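Local coordinates for protein aromatic-amino-acid:2-oxoglutarate transaminase (Candida albicans, PDB 6HND) that probably transfers amino groups between aromatic amino acids and 2-oxoglutarate, using pyridoxal 5'-phosphate as its cofactor, at residues 249-252 with 253-256; 256-260 with 261-265; 209-213 with 214-218; 405-408 with 409-413; 166-169 with 170-174. All coordinates share one frame; numbering follows the deposited sequence.

Along the chain interaction 5 comes first, then 3, 1, 2 and 4. Interaction 5 opens helix 166-177 at the phosphate of the cofactor, while interaction 1, about 18 Å away between centres, meets its ring oxygen through N252, so the two hold pyridoxal phosphate from both ends. Interactions 1 and 2 share F256 and run from the loop after strand 243-246 into helix 260-272. The loop of interaction 3 follows strand 204-208, an outermost strand of the seven-stranded sheet within this chain, and packs against F256, touching both. Interaction 4 stands apart on helix 392-418, about 16 Å from interaction 1 between centres, and meets the second subunit, as interaction 5 does.

Interaction 1: residues 249-252 with 253-256; sequences TGQN and PTGF. With PLP (pyridoxal-5'-phosphate), chain E.
A chi1 of -156° swings Q251 CG beside the carbonyl carbon, and the bend at chi2 (-83°) brings OE1 round to T254, which holds OG1 between its own N and carbonyl carbon (chi1 64°), facing that oxygen. Two donors of T254 grip Q251 OE1: the hydroxyl OG1 at 2.7 Å, tilted from the amide plane, and the backbone N at 2.9 Å, nearly along the C=O axis. With its oxygen held twice and NE2 bonded to F189 O and E187 OE1, the buried amide is fixed in its rotation. The Q251 backbone closes the loop as well. G255 N donates to Q251 O at 2.7 Å, and Q251 N donates to F256 O at 2.8 Å. G250 and G255 both take positive phi angles, which suit glycine and let the chain double back. The peptide between N252 and P253 is cis. N252 reaches the cofactor: ND2 donates to O3 of pyridoxal phosphate at 3.2 Å. Its OD1 accepts from R490 NH1, a bond consistent with ND2 being the nitrogen turned to the cofactor. An asparagine at the cofactor O3 followed by a cis proline is found in other class I aminotransferases as well; the bond to O3 would help stabilise negative charge on the phenolic oxygen and probably tunes the cofactor's electronics.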
# COMPACT_ATOMS: atom_id res chain seq x y z
N THR B 249 2.82 -4.46 25.14
CA THR B 249 3.14 -3.17 25.80
C THR B 249 2.07 -2.13 25.41
O THR B 249 1.80 -1.98 24.19
CB THR B 249 4.55 -2.73 25.40
OG1 THR B 249 5.43 -3.84 25.64
CG2 THR B 249 5.00 -1.48 26.13
N GLY B 250 1.51 -1.40 26.38
CA GLY B 250 0.46 -0.38 26.13
C GLY B 250 -0.70 -0.98 25.35
O GLY B 250 -1.07 -0.42 24.33
N GLN B 251 -1.19 -2.14 25.81
CA GLN B 251 -2.28 -2.91 25.18
C GLN B 251 -3.36 -1.94 24.71
O GLN B 251 -3.75 -1.08 25.48
CB GLN B 251 -2.81 -3.96 26.17
CG GLN B 251 -3.49 -5.19 25.54
CD GLN B 251 -4.93 -4.95 25.18
OE1 GLN B 251 -5.57 -4.10 25.78
NE2 GLN B 251 -5.44 -5.71 24.21
N ASN B 252 -3.81 -2.05 23.46
CA ASN B 252 -4.97 -1.30 22.94
C ASN B 252 -6.21 -2.18 23.03
O ASN B 252 -6.29 -3.15 22.30
CB ASN B 252 -4.70 -0.80 21.54
CG ASN B 252 -5.85 0.00 21.00
OD1 ASN B 252 -6.84 0.17 21.71
ND2 ASN B 252 -5.74 0.49 19.76
N PRO B 253 -7.23 -1.88 23.86
CA PRO B 253 -7.37 -0.60 24.55
C PRO B 253 -6.83 -0.42 25.98
O PRO B 253 -6.75 0.69 26.38
CB PRO B 253 -8.90 -0.50 24.68
CG PRO B 253 -9.32 -1.93 24.96
CD PRO B 253 -8.40 -2.76 24.09
N THR B 254 -6.53 -1.48 26.71
CA THR B 254 -6.54 -1.48 28.20
C THR B 254 -5.37 -0.70 28.79
O THR B 254 -5.47 -0.35 29.95
CB THR B 254 -6.61 -2.90 28.79
OG1 THR B 254 -5.43 -3.62 28.44
CG2 THR B 254 -7.84 -3.64 28.32
N GLY B 255 -4.29 -0.48 28.04
CA GLY B 255 -3.07 0.23 28.49
C GLY B 255 -2.11 -0.66 29.27
O GLY B 255 -1.06 -0.15 29.65
N PHE B 256 -2.41 -1.95 29.49
CA PHE B 256 -1.55 -2.87 30.28
C PHE B 256 -0.25 -3.20 29.52
O PHE B 256 -0.19 -3.08 28.28
CB PHE B 256 -2.28 -4.16 30.65
CG PHE B 256 -3.42 -4.00 31.63
CD1 PHE B 256 -3.21 -3.42 32.87
CD2 PHE B 256 -4.69 -4.45 31.33
CE1 PHE B 256 -4.25 -3.26 33.77
CE2 PHE B 256 -5.73 -4.30 32.24
CZ PHE B 256 -5.51 -3.71 33.46
N1 PLP E . -2.21 -1.62 16.35
C2 PLP E . -2.45 -0.88 17.43
C2A PLP E . -2.46 -1.59 18.75
C3 PLP E . -2.64 0.52 17.33
O3 PLP E . -2.87 1.25 18.47
C4 PLP E . -2.60 1.14 16.06
C4A PLP E . -2.70 2.62 15.96
C5 PLP E . -2.33 0.33 14.94
C6 PLP E . -2.17 -1.02 15.14
C5A PLP E . -2.36 0.84 13.52
O4P PLP E . -1.20 1.61 13.12
P PLP E . -1.06 2.11 11.58
O1P PLP E . -1.64 1.02 10.70
O2P PLP E . 0.44 2.34 11.48
O3P PLP E . -1.85 3.38 11.47

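Interaction 2: residues 256-260 with 261-265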
# COMPACT_ATOMS: atom_id res chain seq x y z
N PHE B 256 -2.41 -1.95 29.49
CA PHE B 256 -1.55 -2.87 30.28
C PHE B 256 -0.25 -3.20 29.52
O PHE B 256 -0.19 -3.08 28.28
CB PHE B 256 -2.28 -4.16 30.65
CG PHE B 256 -3.42 -4.00 31.63
CD1 PHE B 256 -3.21 -3.42 32.87
CD2 PHE B 256 -4.69 -4.45 31.33
CE1 PHE B 256 -4.25 -3.26 33.77
CE2 PHE B 256 -5.73 -4.30 32.24
CZ PHE B 256 -5.51 -3.71 33.46
N THR B 257 0.78 -3.54 30.28
CA THR B 257 2.13 -3.88 29.79
C THR B 257 2.59 -5.17 30.47
O THR B 257 2.62 -5.20 31.72
CB THR B 257 3.14 -2.77 30.03
OG1 THR B 257 2.69 -1.64 29.29
CG2 THR B 257 4.54 -3.14 29.58
N GLN B 258 2.92 -6.18 29.66
CA GLN B 258 3.38 -7.50 30.16
C GLN B 258 4.80 -7.31 30.68
O GLN B 258 5.62 -6.74 29.94
CB GLN B 258 3.32 -8.56 29.06
CG GLN B 258 1.92 -8.94 28.63
CD GLN B 258 1.94 -9.82 27.40
OE1 GLN B 258 2.97 -10.35 27.00
NE2 GLN B 258 0.78 -9.97 26.79
N SER B 259 5.05 -7.76 31.91
CA SER B 259 6.39 -7.86 32.54
C SER B 259 7.28 -8.80 31.71
O SER B 259 6.73 -9.66 30.96
CB SER B 259 6.29 -8.36 33.95
OG SER B 259 6.00 -9.75 33.97
N LEU B 260 8.59 -8.68 31.87
CA LEU B 260 9.55 -9.64 31.27
C LEU B 260 9.18 -11.06 31.71
O LEU B 260 9.09 -11.93 30.84
CB LEU B 260 10.97 -9.27 31.66
CG LEU B 260 12.06 -10.24 31.20
CD1 LEU B 260 12.00 -10.49 29.69
CD2 LEU B 260 13.44 -9.71 31.63
N GLU B 261 8.88 -11.28 32.99
CA GLU B 261 8.66 -12.66 33.50
C GLU B 261 7.34 -13.22 32.93
O GLU B 261 7.29 -14.43 32.60
CB GLU B 261 8.88 -12.69 35.02
CG GLU B 261 7.65 -12.46 35.87
CD GLU B 261 7.91 -12.71 37.36
OE1 GLU B 261 7.01 -13.25 38.04
OE2 GLU B 261 9.03 -12.36 37.83
N PHE B 262 6.33 -12.37 32.76
CA PHE B 262 5.05 -12.74 32.10
C PHE B 262 5.31 -13.16 30.64
O PHE B 262 4.80 -14.19 30.20
CB PHE B 262 4.05 -11.58 32.22
CG PHE B 262 2.66 -11.92 31.79
CD1 PHE B 262 2.32 -11.98 30.45
CD2 PHE B 262 1.68 -12.20 32.73
CE1 PHE B 262 1.02 -12.29 30.05
CE2 PHE B 262 0.39 -12.52 32.34
CZ PHE B 262 0.07 -12.58 31.00
N ARG B 263 6.12 -12.40 29.91
CA ARG B 263 6.47 -12.73 28.50
C ARG B 263 7.20 -14.07 28.42
O ARG B 263 6.96 -14.81 27.45
CB ARG B 263 7.32 -11.63 27.87
CG ARG B 263 6.58 -10.31 27.68
CD ARG B 263 7.54 -9.14 27.58
NE ARG B 263 6.81 -7.92 27.82
CZ ARG B 263 6.41 -7.08 26.88
NH1 ARG B 263 6.76 -7.25 25.61
NH2 ARG B 263 5.71 -6.01 27.23
N LYS B 264 8.06 -14.41 29.39
CA LYS B 264 8.79 -15.70 29.35
C LYS B 264 7.77 -16.82 29.45
O LYS B 264 7.94 -17.80 28.74
CB LYS B 264 9.85 -15.79 30.45
CG LYS B 264 11.00 -14.80 30.26
CD LYS B 264 12.25 -15.13 31.05
CE LYS B 264 13.11 -13.90 31.29
NZ LYS B 264 14.48 -14.28 31.67
N LYS B 265 6.73 -16.66 30.28
CA LYS B 265 5.71 -17.71 30.47
C LYS B 265 4.86 -17.86 29.20
O LYS B 265 4.54 -18.98 28.86
CB LYS B 265 4.86 -17.42 31.70
CG LYS B 265 5.62 -17.36 33.02
CD LYS B 265 4.71 -17.58 34.19
CE LYS B 265 4.85 -16.53 35.26
NZ LYS B 265 6.13 -16.65 35.97
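R263 reaches back along the chain and grips Q258 O side-on with two nitrogens, NE at 2.7 Å and NH2 at 2.8 Å. The carbonyl oxygen sits in the guanidinium plane; NH2 comes in on a lone pair, whereas NE stands above the carbonyl plane. An arginine chain extended from CG to NE spans this distance, and NH2 also bonds to T249 OG1. Next to it S259 fills the N-cap of helix 260-272. Its OG, placed between N and the carbonyl carbon (chi1 74°), accepts from F262 N at 2.9 Å, and S259 O accepts a hydrogen bond from R263 N at 3.0 Å as the first turn begins. Packing completes the contact. Q258 CG lies 3.6 Å from F262 CD1, its side chain running at a slant past the ring, amide and ring planes 45° apart, while Q258 OE1 is held by Y324 OH. At the exposed edge L260 CG touches K264 CE at 3.8 Å. The capped turn thus joins the loop after strand 243-246 to its helix: S259 N bonds to D217 OD1, F262 packs on L221 of helix 221-229, and R263 NH1 makes a long, weak ion pair with E279 OE2 on strand 276-280.

Interaction 3: residues 209-213 with 214-218; sequences KINFD and NDSDG. With K (potassium ion), chain G.
D213 and D215 set two carboxylates side by side and pointing the same way, their like charges probably offset by the potassium ion they share. D215 OD1 binds the ion at 2.4 Å, short for potassium, so the exact distance is doubtful; D213 OD2 lies at 2.8 Å and D215 OD2 more loosely at 3.2 Å, so one aspartate uses both oxygens and the other a single one. The carboxylate planes are 39° apart, and D213 OD2 stays 4.1 Å from D215 OD1. D215 takes the less common torsion with CG between its N and carbonyl carbon (chi1 67°), which swings the carboxylate back to the side of D213. Both residues are exposed, and the ion sits at the surface of the loop. Beneath it the backbone makes a type I beta turn from D213 to S216, closed by S216 N to D213 O at 3.0 Å. The turn tips the loop that runs from strand 204-208, an outermost strand of the seven-stranded sheet within this chain, to helix 221-229. N211 OD1 accepts from D213 N, an Asx turn, and S216 OG accepts from G218 N, an ST turn. The same S216 hydroxyl donates to N211 O, modelled at 2.5 Å, a very short and therefore doubtful distance. Further along, N211 N donates to G218 O at 2.8 Å and ties the two arms together. G218 has backbone angles that call for glycine. I210 CG2 lies over one face of the F212 ring, which also meets the ring of F488, while S216 and N211 pack against F256.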
# COMPACT_ATOMS: atom_id res chain seq x y z
N LYS B 209 -9.06 -13.81 27.86
CA LYS B 209 -9.53 -12.89 28.92
C LYS B 209 -8.39 -11.98 29.39
O LYS B 209 -7.24 -12.42 29.46
CB LYS B 209 -10.11 -13.62 30.14
CG LYS B 209 -11.30 -14.52 29.85
CD LYS B 209 -12.07 -14.95 31.09
CE LYS B 209 -13.05 -16.08 30.81
NZ LYS B 209 -13.90 -16.34 32.00
N ILE B 210 -8.72 -10.73 29.66
CA ILE B 210 -7.79 -9.74 30.24
C ILE B 210 -8.13 -9.61 31.72
O ILE B 210 -9.32 -9.53 32.06
CB ILE B 210 -7.91 -8.40 29.50
CG1 ILE B 210 -7.15 -8.47 28.18
CG2 ILE B 210 -7.44 -7.26 30.39
CD1 ILE B 210 -7.47 -7.32 27.27
N ASN B 211 -7.10 -9.63 32.56
CA ASN B 211 -7.23 -9.35 34.01
C ASN B 211 -7.23 -7.82 34.16
O ASN B 211 -6.30 -7.18 33.66
CB ASN B 211 -6.12 -10.11 34.74
CG ASN B 211 -5.90 -9.64 36.16
OD1 ASN B 211 -6.84 -9.19 36.81
ND2 ASN B 211 -4.67 -9.73 36.65
N PHE B 212 -8.21 -7.25 34.88
CA PHE B 212 -8.42 -5.79 35.05
C PHE B 212 -7.98 -5.28 36.43
O PHE B 212 -8.20 -4.09 36.69
CB PHE B 212 -9.89 -5.45 34.76
CG PHE B 212 -10.18 -5.34 33.29
CD1 PHE B 212 -10.55 -6.45 32.54
CD2 PHE B 212 -10.02 -4.13 32.63
CE1 PHE B 212 -10.82 -6.33 31.19
CE2 PHE B 212 -10.25 -4.02 31.27
CZ PHE B 212 -10.65 -5.13 30.55
N ASP B 213 -7.28 -6.09 37.23
CA ASP B 213 -6.57 -5.61 38.46
C ASP B 213 -5.56 -4.50 38.11
O ASP B 213 -5.00 -4.50 36.98
CB ASP B 213 -5.82 -6.74 39.16
CG ASP B 213 -6.67 -7.86 39.75
OD1 ASP B 213 -7.92 -7.70 39.81
OD2 ASP B 213 -6.06 -8.91 40.14
N ASN B 214 -5.28 -3.62 39.06
CA ASN B 214 -4.36 -2.47 38.83
C ASN B 214 -2.93 -2.94 38.50
O ASN B 214 -2.22 -2.18 37.84
CB ASN B 214 -4.34 -1.51 40.01
CG ASN B 214 -5.67 -0.82 40.14
OD1 ASN B 214 -6.43 -1.11 41.06
ND2 ASN B 214 -5.98 0.05 39.20
N ASP B 215 -2.54 -4.13 38.96
CA ASP B 215 -1.17 -4.70 38.79
C ASP B 215 -1.19 -5.72 37.65
O ASP B 215 -0.25 -6.53 37.57
CB ASP B 215 -0.66 -5.31 40.11
CG ASP B 215 -1.40 -6.55 40.61
OD1 ASP B 215 -2.50 -6.89 40.06
OD2 ASP B 215 -0.89 -7.20 41.55
N SER B 216 -2.24 -5.74 36.82
CA SER B 216 -2.41 -6.77 35.75
C SER B 216 -1.28 -6.61 34.71
O SER B 216 -0.86 -5.48 34.44
CB SER B 216 -3.77 -6.68 35.11
OG SER B 216 -3.95 -7.71 34.14
N ASP B 217 -0.83 -7.71 34.12
CA ASP B 217 0.06 -7.70 32.93
C ASP B 217 -0.77 -7.53 31.66
O ASP B 217 -0.18 -7.44 30.57
CB ASP B 217 0.90 -8.98 32.90
CG ASP B 217 1.91 -9.05 34.04
OD1 ASP B 217 2.96 -8.38 33.93
OD2 ASP B 217 1.61 -9.76 35.02
N GLY B 218 -2.09 -7.55 31.77
CA GLY B 218 -3.00 -7.67 30.61
C GLY B 218 -3.69 -9.01 30.59
O GLY B 218 -4.51 -9.26 31.46
K K G . -3.39 -9.02 40.82

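Interaction 4: residues 405-408 with 409-413; sequences NYSY and RKDLL
R409 N donates to N405 O at 2.8 Å, and the carbonyl is also covered by the R409 side chain, whose CB and CG pass close beside it. The two side chains then run alongside each other in the same direction, amide and guanidinium planes 35° apart. N405 OD1 lies near the guanidinium plane at its edge, 4.1 Å from R409 NE; a water lies between them, donating to N405 OD1 at 2.7 Å and accepting only weakly from NE. The extended R409 chain carries the far end on to backbone carbonyls, NH1 to Y493 O and NH2 to A496 O, so the buried charge is met by neutral oxygens. These residues belong to the long helix 392-418, whose i to i+4 bonds continue through Y406 O with K410 N, S407 O with D411 N and Y408 O with L412 N. Along the same helix K410 bends at chi2 and chi3 to bring NZ to D411 OD1 at 3.1 Å, a salt bridge between adjacent residues. NZ also makes a salt bridge to D432 OD1 and a hydrogen bond to P289 O, which link the helix to the loops beside it. Y408, with CG anti to N (chi1 -178°), crosses L412 obliquely; its CE2 lies 4.2 Å from L412 CD2, and both side chains touch D499 at the start of helix 499-518. On another face Y406 stacks its ring on F50 of the second subunit, which also packs on N405 and R409.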
# COMPACT_ATOMS: atom_id res chain seq x y z
N ASN B 405 6.38 14.51 26.82
CA ASN B 405 5.05 15.11 26.51
C ASN B 405 3.94 14.14 26.96
O ASN B 405 3.02 14.56 27.70
CB ASN B 405 4.85 15.35 25.01
CG ASN B 405 4.96 16.80 24.61
OD1 ASN B 405 3.95 17.50 24.50
ND2 ASN B 405 6.19 17.24 24.34
N TYR B 406 4.02 12.90 26.47
CA TYR B 406 3.04 11.82 26.72
C TYR B 406 2.95 11.58 28.23
O TYR B 406 1.81 11.44 28.73
CB TYR B 406 3.40 10.57 25.91
CG TYR B 406 2.83 10.58 24.51
CD1 TYR B 406 1.51 10.29 24.28
CD2 TYR B 406 3.61 10.92 23.42
CE1 TYR B 406 0.97 10.31 23.00
CE2 TYR B 406 3.09 10.94 22.13
CZ TYR B 406 1.77 10.62 21.92
OH TYR B 406 1.22 10.64 20.68
N SER B 407 4.10 11.54 28.91
CA SER B 407 4.18 11.34 30.37
C SER B 407 3.40 12.46 31.06
O SER B 407 2.59 12.15 31.94
CB SER B 407 5.59 11.27 30.87
OG SER B 407 5.62 11.24 32.30
N TYR B 408 3.66 13.72 30.69
CA TYR B 408 2.96 14.87 31.31
C TYR B 408 1.46 14.73 31.00
O TYR B 408 0.65 14.89 31.95
CB TYR B 408 3.57 16.20 30.87
CG TYR B 408 2.96 17.42 31.50
CD1 TYR B 408 3.13 17.69 32.85
CD2 TYR B 408 2.20 18.31 30.75
CE1 TYR B 408 2.56 18.80 33.45
CE2 TYR B 408 1.63 19.44 31.34
CZ TYR B 408 1.81 19.68 32.69
OH TYR B 408 1.26 20.77 33.29
N ARG B 409 1.12 14.44 29.74
CA ARG B 409 -0.29 14.37 29.27
C ARG B 409 -1.03 13.30 30.08
O ARG B 409 -2.12 13.61 30.63
CB ARG B 409 -0.38 14.10 27.76
CG ARG B 409 -0.20 15.34 26.90
CD ARG B 409 0.13 14.98 25.46
NE ARG B 409 0.11 16.16 24.62
CZ ARG B 409 -0.90 16.50 23.85
NH1 ARG B 409 -1.96 15.71 23.73
NH2 ARG B 409 -0.84 17.63 23.17
N LYS B 410 -0.44 12.11 30.23
CA LYS B 410 -1.12 10.99 30.93
C LYS B 410 -1.42 11.40 32.38
O LYS B 410 -2.57 11.14 32.86
CB LYS B 410 -0.30 9.71 30.87
CG LYS B 410 -0.96 8.54 31.59
CD LYS B 410 -0.46 8.37 33.01
CE LYS B 410 0.91 7.73 33.06
NZ LYS B 410 1.30 7.42 34.46
N ASP B 411 -0.45 11.99 33.07
CA ASP B 411 -0.59 12.35 34.51
C ASP B 411 -1.64 13.45 34.68
O ASP B 411 -2.44 13.38 35.65
CB ASP B 411 0.76 12.75 35.10
CG ASP B 411 1.76 11.62 35.16
OD1 ASP B 411 1.33 10.42 35.08
OD2 ASP B 411 2.96 11.95 35.27
N LEU B 412 -1.65 14.43 33.79
CA LEU B 412 -2.64 15.53 33.78
C LEU B 412 -4.05 14.93 33.71
O LEU B 412 -4.86 15.17 34.63
CB LEU B 412 -2.35 16.43 32.57
CG LEU B 412 -2.83 17.87 32.68
CD1 LEU B 412 -2.18 18.58 33.87
CD2 LEU B 412 -2.52 18.59 31.37
N LEU B 413 -4.33 14.11 32.69
CA LEU B 413 -5.67 13.48 32.53
C LEU B 413 -6.02 12.71 33.81
O LEU B 413 -7.18 12.80 34.25
CB LEU B 413 -5.67 12.57 31.31
CG LEU B 413 -6.94 11.77 31.10
CD1 LEU B 413 -8.12 12.70 30.86
CD2 LEU B 413 -6.76 10.78 29.95
O HOH W 1 1.74 19.09 24.80

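Interaction 5: residues 166-169 with 170-174. With PLP (pyridoxal-5'-phosphate), chain E.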
# COMPACT_ATOMS: atom_id res chain seq x y z
N ALA B 166 1.29 -0.34 10.70
CA ALA B 166 1.03 -1.46 11.62
C ALA B 166 -0.03 -2.41 11.05
O ALA B 166 0.20 -3.63 11.05
CB ALA B 166 0.64 -0.92 12.97
N SER B 167 -1.14 -1.86 10.57
CA SER B 167 -2.28 -2.62 10.00
C SER B 167 -1.82 -3.42 8.77
O SER B 167 -2.21 -4.60 8.62
CB SER B 167 -3.42 -1.68 9.70
OG SER B 167 -3.85 -1.02 10.89
N ASP B 168 -0.97 -2.83 7.93
CA ASP B 168 -0.30 -3.55 6.84
C ASP B 168 0.57 -4.72 7.38
O ASP B 168 0.49 -5.86 6.80
CB ASP B 168 0.56 -2.60 6.01
CG ASP B 168 1.02 -3.30 4.75
OD1 ASP B 168 0.15 -3.93 4.11
OD2 ASP B 168 2.24 -3.25 4.44
N GLY B 169 1.41 -4.47 8.39
CA GLY B 169 2.21 -5.52 9.07
C GLY B 169 1.35 -6.64 9.63
O GLY B 169 1.69 -7.81 9.44
N LEU B 170 0.24 -6.30 10.30
CA LEU B 170 -0.72 -7.26 10.91
C LEU B 170 -1.42 -8.12 9.85
O LEU B 170 -1.68 -9.31 10.10
CB LEU B 170 -1.75 -6.48 11.72
CG LEU B 170 -1.23 -5.76 12.96
CD1 LEU B 170 -2.34 -4.93 13.57
CD2 LEU B 170 -0.66 -6.76 13.96
N ASN B 171 -1.75 -7.55 8.70
CA ASN B 171 -2.36 -8.31 7.59
C ASN B 171 -1.32 -9.27 6.99
O ASN B 171 -1.64 -10.42 6.72
CB ASN B 171 -2.96 -7.39 6.53
CG ASN B 171 -3.68 -8.20 5.48
OD1 ASN B 171 -4.60 -8.95 5.84
ND2 ASN B 171 -3.24 -8.08 4.22
N LYS B 172 -0.09 -8.79 6.84
CA LYS B 172 1.05 -9.61 6.38
C LYS B 172 1.23 -10.80 7.34
O LYS B 172 1.46 -11.91 6.86
CB LYS B 172 2.26 -8.69 6.27
CG LYS B 172 2.27 -7.77 5.04
CD LYS B 172 3.34 -6.67 5.13
CE LYS B 172 3.81 -6.20 3.78
NZ LYS B 172 2.73 -5.58 2.96
N ALA B 173 1.13 -10.57 8.65
CA ALA B 173 1.37 -11.60 9.67
C ALA B 173 0.21 -12.58 9.69
O ALA B 173 0.46 -13.77 9.81
CB ALA B 173 1.51 -10.95 11.02
N ALA B 174 -1.03 -12.10 9.68
CA ALA B 174 -2.22 -12.97 9.61
C ALA B 174 -2.09 -13.87 8.37
O ALA B 174 -2.23 -15.09 8.50
CB ALA B 174 -3.48 -12.16 9.57
N1 PLP E . -2.21 -1.62 16.35
C2 PLP E . -2.45 -0.88 17.43
C2A PLP E . -2.46 -1.59 18.75
C3 PLP E . -2.64 0.52 17.33
O3 PLP E . -2.87 1.25 18.47
C4 PLP E . -2.60 1.14 16.06
C4A PLP E . -2.70 2.62 15.96
C5 PLP E . -2.33 0.33 14.94
C6 PLP E . -2.17 -1.02 15.14
C5A PLP E . -2.36 0.84 13.52
O4P PLP E . -1.20 1.61 13.12
P PLP E . -1.06 2.11 11.58
O1P PLP E . -1.64 1.02 10.70
O2P PLP E . 0.44 2.34 11.48
O3P PLP E . -1.85 3.38 11.47
O HOH W 2 -1.23 -5.94 3.37
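L170, G169 and D168 lie in the first turns of helix 166-177, whose N-terminus helps to bind the cofactor phosphate, as is usual in fold type I aminotransferases. A166 N and S167 N each donate to a phosphate oxygen of pyridoxal phosphate in nearly straight bonds, to O2P and O1P at 2.9 Å, and S167 OG adds a bond to O1P; the helix dipole would probably help to stabilise the negative charge. L170 tucks its CG to 3.2 Å from A166 O, and its N donates to the same carbonyl at 2.8 Å. Its side chain packs on F194 and F197 of helix 193-200 and on I278 of strand 276-280. G169 O accepts from A173 N at 2.9 Å. D168 turns its carboxylate along the helix to K172, whose chain bends at chi4 (63°) so that the ammonium meets it. D168 OD2 also accepts from T164 N just before the helix, and OD1 from N370 ND2; V369 of the second subunit packs on the D168 side chain. A water donates to D168 OD1 and accepts from N171 ND2, which also bonds to Y365 OH. In the salt bridge K172 NZ lies 2.8 Å from D168 OD2, on the syn side and 24° out of the carboxylate plane.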